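Local coordinates for protein serine--tRNA ligase, cytoplasmic (Candida albicans, PDB 3QO8) that catalyses the two-step attachment of serine to tRNA(Ser), first activating the amino acid with ATP to seryl-adenylate and then transferring it to the acceptor end of the tRNA, at residues 125-131 with 334-340; 347-353 with 368-374; 163-167 with 289-293. The contacts are given in a common frame with arbitrary orientation. Residue numbers count along the deposited sequence, not the author numbering.

Contact 1 (125-131 with 334-340); sequences NELVRTW and YRVVGIV
Strand 126-131 pairs antiparallel with strand 334-338 in the mixed sheet of the class II synthetase core, the axes 4.5 Å apart and their directions at 144°. The backbone ladder runs Glu-126 N to Gly-338 O (2.9 Å), Gly-338 N to Glu-126 O (2.8 Å), Val-336 N to Arg-129 O (2.8 Å) and Trp-131 N to Tyr-334 O (2.9 Å). A classic beta bulge interrupts it: Val-128 (phi/psi -82/-52) and Arg-129 both give their N to Val-336 O (2.8 and 3.3 Å), shifting the register by one. The short amide of Asn-125 (chi1 m) reaches past the strand, OD1 accepting Val-340 N (3.1 Å). Trp-131 (t) lays CB over the Tyr-334 (p) ring face, 3.8 Å from its centroid, and touches a second copy of the seryl-sulfamoyl adenosine, bound away from the catalytic pocket; Arg-129 salt-bridges Glu-324 of helix 312-329. Since backbone atoms form the ladder, residue type matters chiefly at Asn-125, the Trp-131/Tyr-334 CH-pi contact and Gly-338, where a CB would crowd Glu-126 OE1 (3.1 Å).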
loop_
_atom_site.group_PDB
_atom_site.type_symbol
_atom_site.label_atom_id
_atom_site.label_comp_id
_atom_site.label_asym_id
_atom_site.label_seq_id
_atom_site.Cartn_x
_atom_site.Cartn_y
_atom_site.Cartn_z
ATOM N N ASN A 125 -7.371 -6.294 -33.261
ATOM C CA ASN A 125 -8.270 -5.560 -32.379
ATOM C C ASN A 125 -9.219 -4.731 -33.218
ATOM O O ASN A 125 -8.809 -4.131 -34.205
ATOM C CB ASN A 125 -7.497 -4.610 -31.460
ATOM C CG ASN A 125 -6.771 -5.330 -30.338
ATOM O OD1 ASN A 125 -6.979 -6.520 -30.104
ATOM N ND2 ASN A 125 -5.917 -4.595 -29.626
ATOM N N GLU A 126 -10.484 -4.704 -32.825
ATOM C CA GLU A 126 -11.482 -3.902 -33.514
ATOM C C GLU A 126 -11.265 -2.428 -33.192
ATOM O O GLU A 126 -11.085 -2.057 -32.033
ATOM C CB GLU A 126 -12.883 -4.338 -33.082
ATOM C CG GLU A 126 -13.993 -3.419 -33.548
ATOM C CD GLU A 126 -15.344 -3.823 -32.994
ATOM O OE1 GLU A 126 -15.396 -4.820 -32.236
ATOM O OE2 GLU A 126 -16.348 -3.140 -33.312
ATOM N N LEU A 127 -11.263 -1.583 -34.214
ATOM C CA LEU A 127 -11.171 -0.149 -33.978
ATOM C C LEU A 127 -12.584 0.362 -33.805
ATOM O O LEU A 127 -13.324 0.507 -34.774
ATOM C CB LEU A 127 -10.460 0.578 -35.128
ATOM C CG LEU A 127 -10.380 2.102 -34.959
ATOM C CD1 LEU A 127 -9.596 2.497 -33.692
ATOM C CD2 LEU A 127 -9.788 2.787 -36.191
ATOM N N VAL A 128 -12.969 0.588 -32.554
ATOM C CA VAL A 128 -14.355 0.903 -32.214
ATOM C C VAL A 128 -14.677 2.379 -32.442
ATOM O O VAL A 128 -15.639 2.713 -33.126
ATOM C CB VAL A 128 -14.680 0.505 -30.747
ATOM C CG1 VAL A 128 -16.087 0.947 -30.362
ATOM C CG2 VAL A 128 -14.519 -0.996 -30.562
ATOM N N ARG A 129 -13.857 3.258 -31.880
ATOM C CA ARG A 129 -14.098 4.691 -31.971
ATOM C C ARG A 129 -12.784 5.421 -31.847
ATOM O O ARG A 129 -11.841 4.920 -31.230
ATOM C CB ARG A 129 -15.026 5.155 -30.840
ATOM C CG ARG A 129 -16.504 4.970 -31.108
ATOM C CD ARG A 129 -17.361 5.535 -29.972
ATOM N NE ARG A 129 -17.152 4.838 -28.706
ATOM C CZ ARG A 129 -17.746 3.693 -28.381
ATOM N NH1 ARG A 129 -18.578 3.109 -29.236
ATOM N NH2 ARG A 129 -17.507 3.128 -27.207
ATOM N N THR A 130 -12.725 6.614 -32.424
ATOM C CA THR A 130 -11.578 7.492 -32.253
ATOM C C THR A 130 -12.096 8.856 -31.816
ATOM O O THR A 130 -13.204 9.244 -32.171
ATOM C CB THR A 130 -10.772 7.640 -33.566
ATOM O OG1 THR A 130 -10.374 6.347 -34.033
ATOM C CG2 THR A 130 -9.531 8.466 -33.330
ATOM N N TRP A 131 -11.305 9.581 -31.038
ATOM C CA TRP A 131 -11.692 10.927 -30.629
ATOM C C TRP A 131 -10.476 11.837 -30.559
ATOM O O TRP A 131 -9.429 11.437 -30.063
ATOM C CB TRP A 131 -12.405 10.915 -29.267
ATOM C CG TRP A 131 -12.891 12.284 -28.854
ATOM C CD1 TRP A 131 -14.064 12.886 -29.230
ATOM C CD2 TRP A 131 -12.213 13.223 -28.008
ATOM N NE1 TRP A 131 -14.159 14.134 -28.658
ATOM C CE2 TRP A 131 -13.041 14.363 -27.900
ATOM C CE3 TRP A 131 -10.997 13.202 -27.310
ATOM C CZ2 TRP A 131 -12.679 15.479 -27.146
ATOM C CZ3 TRP A 131 -10.647 14.305 -26.549
ATOM C CH2 TRP A 131 -11.480 15.432 -26.481
ATOM N N TYR A 334 -7.807 9.868 -28.012
ATOM C CA TYR A 334 -7.754 8.442 -27.713
ATOM C C TYR A 334 -8.439 7.635 -28.795
ATOM O O TYR A 334 -9.092 8.192 -29.672
ATOM C CB TYR A 334 -8.405 8.140 -26.348
ATOM C CG TYR A 334 -9.877 8.504 -26.309
ATOM C CD1 TYR A 334 -10.838 7.653 -26.838
ATOM C CD2 TYR A 334 -10.302 9.710 -25.753
ATOM C CE1 TYR A 334 -12.200 8.001 -26.831
ATOM C CE2 TYR A 334 -11.655 10.063 -25.734
ATOM C CZ TYR A 334 -12.591 9.208 -26.284
ATOM O OH TYR A 334 -13.917 9.554 -26.270
ATOM N N ARG A 335 -8.279 6.320 -28.731
ATOM C CA ARG A 335 -9.120 5.413 -29.490
ATOM C C ARG A 335 -9.635 4.328 -28.554
ATOM O O ARG A 335 -8.991 4.011 -27.557
ATOM C CB ARG A 335 -8.345 4.776 -30.647
ATOM C CG ARG A 335 -7.131 3.961 -30.221
ATOM C CD ARG A 335 -6.465 3.282 -31.439
ATOM N NE ARG A 335 -5.405 2.357 -31.035
ATOM C CZ ARG A 335 -4.457 1.888 -31.849
ATOM N NH1 ARG A 335 -4.426 2.252 -33.122
ATOM N NH2 ARG A 335 -3.536 1.046 -31.387
ATOM N N VAL A 336 -10.800 3.782 -28.871
ATOM C CA VAL A 336 -11.347 2.627 -28.149
ATOM C C VAL A 336 -11.242 1.401 -29.052
ATOM O O VAL A 336 -11.657 1.437 -30.227
ATOM C CB VAL A 336 -12.812 2.867 -27.770
ATOM C CG1 VAL A 336 -13.407 1.633 -27.065
ATOM C CG2 VAL A 336 -12.925 4.097 -26.866
ATOM N N VAL A 337 -10.677 0.326 -28.519
ATOM C CA VAL A 337 -10.462 -0.885 -29.305
ATOM C C VAL A 337 -11.082 -2.113 -28.667
ATOM O O VAL A 337 -11.027 -2.291 -27.450
ATOM C CB VAL A 337 -8.951 -1.140 -29.572
ATOM C CG1 VAL A 337 -8.346 0.028 -30.355
ATOM C CG2 VAL A 337 -8.193 -1.340 -28.270
ATOM N N GLY A 338 -11.663 -2.968 -29.500
ATOM C CA GLY A 338 -12.234 -4.220 -29.045
ATOM C C GLY A 338 -11.162 -5.290 -29.044
ATOM O O GLY A 338 -10.693 -5.714 -30.098
ATOM N N ILE A 339 -10.779 -5.731 -27.852
ATOM C CA ILE A 339 -9.670 -6.667 -27.688
ATOM C C ILE A 339 -9.982 -8.056 -28.261
ATOM O O ILE A 339 -11.060 -8.611 -28.017
ATOM C CB ILE A 339 -9.273 -6.784 -26.182
ATOM C CG1 ILE A 339 -8.895 -5.411 -25.623
ATOM C CG2 ILE A 339 -8.122 -7.765 -26.000
ATOM C CD1 ILE A 339 -7.695 -4.752 -26.343
ATOM N N VAL A 340 -9.029 -8.619 -29.002
ATOM C CA VAL A 340 -9.220 -9.927 -29.638
ATOM C C VAL A 340 -9.392 -11.037 -28.605
ATOM O O VAL A 340 -8.879 -10.937 -27.486
ATOM C CB VAL A 340 -8.044 -10.302 -30.581
ATOM C CG1 VAL A 340 -8.001 -9.366 -31.787
ATOM C CG2 VAL A 340 -6.714 -10.284 -29.818
#

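Contact 2 (347-353 with 368-374); sequences AAAKKYD and VSCSNCT. With MG (magnesium ion), chain C; SSA (5'-O-(N-(L-seryl)-sulfamoyl)adenosine), chain B.
This is the open end of the antiparallel hairpin 350-358/363-372, whose second strand belongs to the class II active site; the short segments run at 161°, axes 4.6 Å apart. Ala-347 comes first, its CB 3.8 Å from Cys-373 SG and its O 3.2 Å from Cys-373 CA. Ala-349 (phi/psi -86/-25) and Lys-350 then both face Asn-372 in a classic beta bulge: Ala-349 N donates to Asn-372 O (2.9 Å) and Asn-372 N to Lys-350 O (3.1 Å). Asn-372 OD1 also accepts Thr-374 N (2.8 Å), an Asx turn that ends the strand. Lys-351, opposite Ser-371, passes CD 3.4 Å from Ser-371 OG, and its long chain takes NZ to a magnesium-bound water (2.8 Å). Tyr-352 and Cys-370 exchange two backbone bonds, Tyr-352 N to Cys-370 O (2.9 Å) and Cys-370 N to Tyr-352 O (2.8 Å). Asp-353 (chi1 m), paired with Ser-369, accepts from Ser-369 OG at OD1 (2.7 Å) and from another magnesium-bound water at OD2 (2.7 Å). This is consistent with the carboxylate orienting the hydroxyl, whose oxygen binds the metal together with Glu-366: magnesium lies 2.4 Å from Ser-369 OG and 2.4 Å from O2S of the seryl-adenylate analogue.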
loop_
_atom_site.group_PDB
_atom_site.type_symbol
_atom_site.label_atom_id
_atom_site.label_comp_id
_atom_site.label_asym_id
_atom_site.label_seq_id
_atom_site.Cartn_x
_atom_site.Cartn_y
_atom_site.Cartn_z
ATOM N N ALA A 347 -11.973 -14.162 -16.889
ATOM C CA ALA A 347 -13.256 -13.653 -16.416
ATOM C C ALA A 347 -14.029 -12.883 -17.487
ATOM O O ALA A 347 -15.254 -12.843 -17.460
ATOM C CB ALA A 347 -13.073 -12.797 -15.131
ATOM N N ALA A 348 -13.313 -12.283 -18.440
ATOM C CA ALA A 348 -13.937 -11.367 -19.387
ATOM C C ALA A 348 -14.625 -12.091 -20.537
ATOM O O ALA A 348 -14.007 -12.913 -21.211
ATOM C CB ALA A 348 -12.897 -10.384 -19.934
ATOM N N ALA A 349 -15.905 -11.782 -20.754
ATOM C CA ALA A 349 -16.611 -12.241 -21.944
ATOM C C ALA A 349 -16.379 -11.254 -23.092
ATOM O O ALA A 349 -16.461 -11.628 -24.255
ATOM C CB ALA A 349 -18.107 -12.397 -21.673
ATOM N N LYS A 350 -16.080 -10.003 -22.749
ATOM C CA LYS A 350 -15.818 -8.955 -23.737
ATOM C C LYS A 350 -15.001 -7.866 -23.071
ATOM O O LYS A 350 -15.261 -7.528 -21.910
ATOM C CB LYS A 350 -17.137 -8.359 -24.235
ATOM C CG LYS A 350 -16.991 -7.303 -25.334
ATOM C CD LYS A 350 -18.348 -6.759 -25.748
ATOM C CE LYS A 350 -18.225 -5.735 -26.876
ATOM N NZ LYS A 350 -17.736 -6.314 -28.171
ATOM N N LYS A 351 -14.035 -7.299 -23.793
ATOM C CA LYS A 351 -13.224 -6.219 -23.245
ATOM C C LYS A 351 -12.928 -5.120 -24.271
ATOM O O LYS A 351 -12.594 -5.409 -25.420
ATOM C CB LYS A 351 -11.913 -6.779 -22.703
ATOM C CG LYS A 351 -11.023 -5.746 -22.039
ATOM C CD LYS A 351 -9.923 -6.436 -21.271
ATOM C CE LYS A 351 -8.623 -6.371 -22.025
ATOM N NZ LYS A 351 -7.592 -7.211 -21.374
ATOM N N TYR A 352 -13.067 -3.866 -23.848
ATOM C CA TYR A 352 -12.656 -2.708 -24.646
ATOM C C TYR A 352 -11.524 -2.035 -23.918
ATOM O O TYR A 352 -11.592 -1.867 -22.702
ATOM C CB TYR A 352 -13.773 -1.668 -24.754
ATOM C CG TYR A 352 -14.816 -1.889 -25.831
ATOM C CD1 TYR A 352 -14.834 -3.039 -26.607
ATOM C CD2 TYR A 352 -15.791 -0.926 -26.068
ATOM C CE1 TYR A 352 -15.801 -3.221 -27.578
ATOM C CE2 TYR A 352 -16.754 -1.101 -27.026
ATOM C CZ TYR A 352 -16.758 -2.242 -27.780
ATOM O OH TYR A 352 -17.732 -2.390 -28.739
ATOM N N ASP A 353 -10.499 -1.611 -24.648
ATOM C CA ASP A 353 -9.475 -0.774 -24.048
ATOM C C ASP A 353 -9.610 0.635 -24.619
ATOM O O ASP A 353 -9.946 0.816 -25.800
ATOM C CB ASP A 353 -8.068 -1.305 -24.348
ATOM C CG ASP A 353 -7.685 -2.503 -23.486
ATOM O OD1 ASP A 353 -8.541 -3.025 -22.731
ATOM O OD2 ASP A 353 -6.518 -2.935 -23.583
ATOM N N VAL A 368 -6.976 2.373 -20.161
ATOM C CA VAL A 368 -8.216 1.850 -19.617
ATOM C C VAL A 368 -8.543 0.482 -20.191
ATOM O O VAL A 368 -8.433 0.280 -21.409
ATOM C CB VAL A 368 -9.403 2.808 -19.929
ATOM C CG1 VAL A 368 -10.743 2.127 -19.644
ATOM C CG2 VAL A 368 -9.275 4.109 -19.142
ATOM N N SER A 369 -8.934 -0.455 -19.320
ATOM C CA SER A 369 -9.600 -1.680 -19.761
ATOM C C SER A 369 -10.985 -1.728 -19.143
ATOM O O SER A 369 -11.151 -1.455 -17.956
ATOM C CB SER A 369 -8.831 -2.937 -19.348
ATOM O OG SER A 369 -7.691 -3.122 -20.161
ATOM N N CYS A 370 -11.969 -2.096 -19.954
ATOM C CA CYS A 370 -13.364 -2.151 -19.555
ATOM C C CYS A 370 -13.900 -3.531 -19.942
ATOM O O CYS A 370 -13.889 -3.891 -21.119
ATOM C CB CYS A 370 -14.147 -1.051 -20.287
ATOM S SG CYS A 370 -15.964 -1.026 -19.959
ATOM N N SER A 371 -14.354 -4.299 -18.957
ATOM C CA SER A 371 -14.719 -5.694 -19.165
ATOM C C SER A 371 -16.101 -6.011 -18.628
ATOM O O SER A 371 -16.459 -5.574 -17.546
ATOM C CB SER A 371 -13.723 -6.613 -18.449
ATOM O OG SER A 371 -12.404 -6.426 -18.931
ATOM N N ASN A 372 -16.864 -6.786 -19.391
ATOM C CA ASN A 372 -18.054 -7.449 -18.874
ATOM C C ASN A 372 -17.657 -8.877 -18.540
ATOM O O ASN A 372 -17.266 -9.648 -19.427
ATOM C CB ASN A 372 -19.189 -7.448 -19.902
ATOM C CG ASN A 372 -20.503 -7.965 -19.327
ATOM O OD1 ASN A 372 -20.546 -8.494 -18.212
ATOM N ND2 ASN A 372 -21.580 -7.817 -20.095
ATOM N N CYS A 373 -17.714 -9.211 -17.254
ATOM C CA CYS A 373 -17.330 -10.533 -16.769
ATOM C C CYS A 373 -18.573 -11.387 -16.509
ATOM O O CYS A 373 -18.491 -12.455 -15.895
ATOM C CB CYS A 373 -16.471 -10.402 -15.489
ATOM S SG CYS A 373 -14.881 -9.516 -15.794
ATOM N N THR A 374 -19.718 -10.913 -16.995
ATOM C CA THR A 374 -21.007 -11.563 -16.751
ATOM C C THR A 374 -21.072 -12.151 -15.332
ATOM O O THR A 374 -20.819 -11.424 -14.362
ATOM C CB THR A 374 -21.399 -12.585 -17.873
ATOM O OG1 THR A 374 -20.453 -13.661 -17.931
ATOM C CG2 THR A 374 -21.454 -11.889 -19.230
HETATM MG MG MG C . -5.534 -4.047 -19.653
HETATM N N10 SSA B . -9.655 -3.783 -12.828
HETATM C CA SSA B . -9.273 -3.682 -14.235
HETATM C CB SSA B . -9.822 -2.388 -14.834
HETATM O OG SSA B . -9.125 -1.247 -14.295
HETATM C C9 SSA B . -7.778 -3.722 -14.376
HETATM O O9 SSA B . -7.041 -3.718 -13.398
HETATM N N8 SSA B . -7.311 -3.755 -15.621
HETATM S S1 SSA B . -5.772 -3.496 -15.982
HETATM O O1S SSA B . -4.906 -4.560 -15.563
HETATM O O2S SSA B . -5.669 -3.310 -17.392
HETATM O "O5'" SSA B . -5.306 -2.181 -15.329
HETATM C "C5'" SSA B . -6.034 -0.978 -15.506
HETATM C "C4'" SSA B . -5.066 0.151 -15.874
HETATM O "O4'" SSA B . -4.062 0.378 -14.878
HETATM C "C3'" SSA B . -4.278 -0.108 -17.139
HETATM O "O3'" SSA B . -5.101 0.140 -18.289
HETATM C "C2'" SSA B . -3.137 0.889 -16.977
HETATM O "O2'" SSA B . -3.577 2.216 -17.327
HETATM C "C1'" SSA B . -2.867 0.870 -15.472
HETATM N N9 SSA B . -1.750 -0.046 -15.163
HETATM C C8 SSA B . -1.749 -1.385 -15.264
HETATM N N7 SSA B . -0.532 -1.844 -14.903
HETATM C C5 SSA B . 0.218 -0.777 -14.570
HETATM C C6 SSA B . 1.516 -0.632 -14.119
HETATM N N6 SSA B . 2.279 -1.734 -13.951
HETATM N N1 SSA B . 1.994 0.606 -13.858
HETATM C C2 SSA B . 1.223 1.686 -14.034
HETATM N N3 SSA B . -0.043 1.574 -14.458
HETATM C C4 SSA B . -0.554 0.355 -14.743
HETATM O O HOH W 1 -5.394 -4.696 -21.944
HETATM O O HOH W 2 -6.661 -6.264 -18.901
HETATM O O HOH W 3 -3.338 -5.279 -19.618
#

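Contact 3 (163-167 with 289-293); sequences GYDPE and AWGIF. With SSA (5'-O-(N-(L-seryl)-sulfamoyl)adenosine), chain B.
Tyr-164, Trp-290 and Pro-166 supply most of the 225 Å² buried here, where a weakly bonded strand at 164-165 and the start of helix 166-173 meet the motif 2 loop of class II synthetases, between antiparallel strands 269-278 and 297-307. The backbones stay apart, the nearest CA atoms, of Pro-166 and Gly-291, being 7.4 Å from each other, so side chains bridge the gap. Tyr-164 (chi1 90°) points toward the loop. Its OH lies over one face of the Trp-290 indole, 3.8 Å from CD1, and 3.5 Å from Gly-291 N, while its CD1 touches Ile-292 CG2 at 3.8 Å: a long aromatic side chain can meet all three residues. Trp-290, poorly ordered and with chi1 at -137° between wells, brings its ring back to Pro-166, CZ2 to CB 3.5 Å. Proline suits a helix's first turn, needing no backbone NH, and Asp-165 N-caps it. At the phi/psi of Gly-291 (99/-174) a CB would jam against the preceding carbonyl. Farther along, Phe-293 O lies 3.2 Å from C2 of the analogue's adenine. Leu-158 of helix 154-160 and Leu-180 of strand 179-181 touch both Tyr-164 and Ile-292, which also packs on helix 408-419.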
loop_
_atom_site.group_PDB
_atom_site.type_symbol
_atom_site.label_atom_id
_atom_site.label_comp_id
_atom_site.label_asym_id
_atom_site.label_seq_id
_atom_site.Cartn_x
_atom_site.Cartn_y
_atom_site.Cartn_z
ATOM N N GLY A 163 9.070 16.867 -10.681
ATOM C CA GLY A 163 7.828 16.297 -10.183
ATOM C C GLY A 163 7.930 14.854 -9.730
ATOM O O GLY A 163 6.949 14.255 -9.293
ATOM N N TYR A 164 9.107 14.260 -9.876
ATOM C CA TYR A 164 9.321 12.922 -9.331
ATOM C C TYR A 164 10.800 12.662 -9.203
ATOM O O TYR A 164 11.609 13.442 -9.705
ATOM C CB TYR A 164 8.608 11.833 -10.154
ATOM C CG TYR A 164 9.386 11.205 -11.294
ATOM C CD1 TYR A 164 9.416 9.825 -11.442
ATOM C CD2 TYR A 164 10.053 11.982 -12.246
ATOM C CE1 TYR A 164 10.103 9.218 -12.485
ATOM C CE2 TYR A 164 10.748 11.376 -13.310
ATOM C CZ TYR A 164 10.768 9.991 -13.414
ATOM O OH TYR A 164 11.446 9.354 -14.441
ATOM N N ASP A 165 11.146 11.588 -8.501
ATOM C CA ASP A 165 12.533 11.250 -8.259
ATOM C C ASP A 165 12.760 9.759 -8.478
ATOM O O ASP A 165 12.589 8.952 -7.559
ATOM C CB ASP A 165 12.921 11.619 -6.827
ATOM C CG ASP A 165 14.415 11.792 -6.660
ATOM O OD1 ASP A 165 15.187 11.018 -7.285
ATOM O OD2 ASP A 165 14.812 12.710 -5.912
ATOM N N PRO A 166 13.135 9.380 -9.702
ATOM C CA PRO A 166 13.391 7.962 -9.964
ATOM C C PRO A 166 14.734 7.507 -9.403
ATOM O O PRO A 166 14.900 6.330 -9.089
ATOM C CB PRO A 166 13.416 7.883 -11.500
ATOM C CG PRO A 166 13.871 9.264 -11.932
ATOM C CD PRO A 166 13.236 10.211 -10.919
ATOM N N GLU A 167 15.692 8.416 -9.287
ATOM C CA GLU A 167 17.013 7.998 -8.829
ATOM C C GLU A 167 16.980 7.572 -7.355
ATOM O O GLU A 167 17.465 6.502 -6.995
ATOM C CB GLU A 167 18.060 9.091 -9.073
ATOM C CG GLU A 167 19.430 8.748 -8.505
ATOM C CD GLU A 167 20.565 9.551 -9.137
ATOM O OE1 GLU A 167 20.394 10.056 -10.273
ATOM O OE2 GLU A 167 21.632 9.669 -8.489
ATOM N N ALA A 289 11.050 1.426 -19.269
ATOM C CA ALA A 289 12.041 1.434 -18.191
ATOM C C ALA A 289 12.006 2.674 -17.300
ATOM O O ALA A 289 12.125 2.574 -16.076
ATOM C CB ALA A 289 13.443 1.242 -18.771
ATOM N N TRP A 290 11.855 3.841 -17.912
ATOM C CA TRP A 290 11.919 5.083 -17.157
ATOM C C TRP A 290 10.565 5.790 -17.146
ATOM O O TRP A 290 9.769 5.663 -18.081
ATOM C CB TRP A 290 13.023 5.988 -17.711
ATOM C CG TRP A 290 13.881 6.662 -16.654
ATOM C CD1 TRP A 290 14.217 7.987 -16.598
ATOM C CD2 TRP A 290 14.509 6.044 -15.517
ATOM N NE1 TRP A 290 15.014 8.230 -15.503
ATOM C CE2 TRP A 290 15.208 7.056 -14.824
ATOM C CE3 TRP A 290 14.550 4.736 -15.021
ATOM C CZ2 TRP A 290 15.939 6.799 -13.661
ATOM C CZ3 TRP A 290 15.276 4.485 -13.861
ATOM C CH2 TRP A 290 15.960 5.512 -13.198
ATOM N N GLY A 291 10.305 6.509 -16.061
ATOM C CA GLY A 291 9.038 7.188 -15.869
ATOM C C GLY A 291 8.096 6.414 -14.969
ATOM O O GLY A 291 8.467 5.372 -14.407
ATOM N N ILE A 292 6.866 6.912 -14.836
ATOM C CA ILE A 292 5.874 6.283 -13.961
ATOM C C ILE A 292 4.747 5.694 -14.809
ATOM O O ILE A 292 3.592 5.612 -14.373
ATOM C CB ILE A 292 5.298 7.284 -12.932
ATOM C CG1 ILE A 292 4.748 8.529 -13.636
ATOM C CG2 ILE A 292 6.370 7.674 -11.925
ATOM C CD1 ILE A 292 4.057 9.501 -12.692
ATOM N N PHE A 293 5.094 5.292 -16.028
ATOM C CA PHE A 293 4.126 4.720 -16.951
ATOM C C PHE A 293 3.836 3.285 -16.578
ATOM O O PHE A 293 2.687 2.861 -16.575
ATOM C CB PHE A 293 4.640 4.790 -18.404
ATOM C CG PHE A 293 3.696 4.163 -19.407
ATOM C CD1 PHE A 293 2.741 4.933 -20.056
ATOM C CD2 PHE A 293 3.751 2.806 -19.675
ATOM C CE1 PHE A 293 1.870 4.358 -20.974
ATOM C CE2 PHE A 293 2.880 2.225 -20.584
ATOM C CZ PHE A 293 1.935 3.008 -21.234
HETATM N N10 SSA B . -9.655 -3.783 -12.828
HETATM C CA SSA B . -9.273 -3.682 -14.235
HETATM C CB SSA B . -9.822 -2.388 -14.834
HETATM O OG SSA B . -9.125 -1.247 -14.295
HETATM C C9 SSA B . -7.778 -3.722 -14.376
HETATM O O9 SSA B . -7.041 -3.718 -13.398
HETATM N N8 SSA B . -7.311 -3.755 -15.621
HETATM S S1 SSA B . -5.772 -3.496 -15.982
HETATM O O1S SSA B . -4.906 -4.560 -15.563
HETATM O O2S SSA B . -5.669 -3.310 -17.392
HETATM O "O5'" SSA B . -5.306 -2.181 -15.329
HETATM C "C5'" SSA B . -6.034 -0.978 -15.506
HETATM C "C4'" SSA B . -5.066 0.151 -15.874
HETATM O "O4'" SSA B . -4.062 0.378 -14.878
HETATM C "C3'" SSA B . -4.278 -0.108 -17.139
HETATM O "O3'" SSA B . -5.101 0.140 -18.289
HETATM C "C2'" SSA B . -3.137 0.889 -16.977
HETATM O "O2'" SSA B . -3.577 2.216 -17.327
HETATM C "C1'" SSA B . -2.867 0.870 -15.472
HETATM N N9 SSA B . -1.750 -0.046 -15.163
HETATM C C8 SSA B . -1.749 -1.385 -15.264
HETATM N N7 SSA B . -0.532 -1.844 -14.903
HETATM C C5 SSA B . 0.218 -0.777 -14.570
HETATM C C6 SSA B . 1.516 -0.632 -14.119
HETATM N N6 SSA B . 2.279 -1.734 -13.951
HETATM N N1 SSA B . 1.994 0.606 -13.858
HETATM C C2 SSA B . 1.223 1.686 -14.034
HETATM N N3 SSA B . -0.043 1.574 -14.458
HETATM C C4 SSA B . -0.554 0.355 -14.743
#

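After the N-terminal helical arm, the chain enters the sheet at 126-131, but this strand finds its partner only at 334-338, so contact 1 closes a loop of 202 residues. Contact 3 is nested inside it, joining 163-167 to the loop between strands 269-278 and 297-307. Contact 2 follows contact 1 in series, closing a local hairpin. Contacts 1 and 2 are adjoining parts of one sheet: strand 334-338 also pairs with strand 350-358, Val-337 N lying 2.9 Å from Asp-353 O. Contact 3 stands apart, its centre about 29 Å from each of the others, yet contacts 2 and 3 touch the same analogue, at its magnesium-bound sulfamoyl group and its adenine respectively.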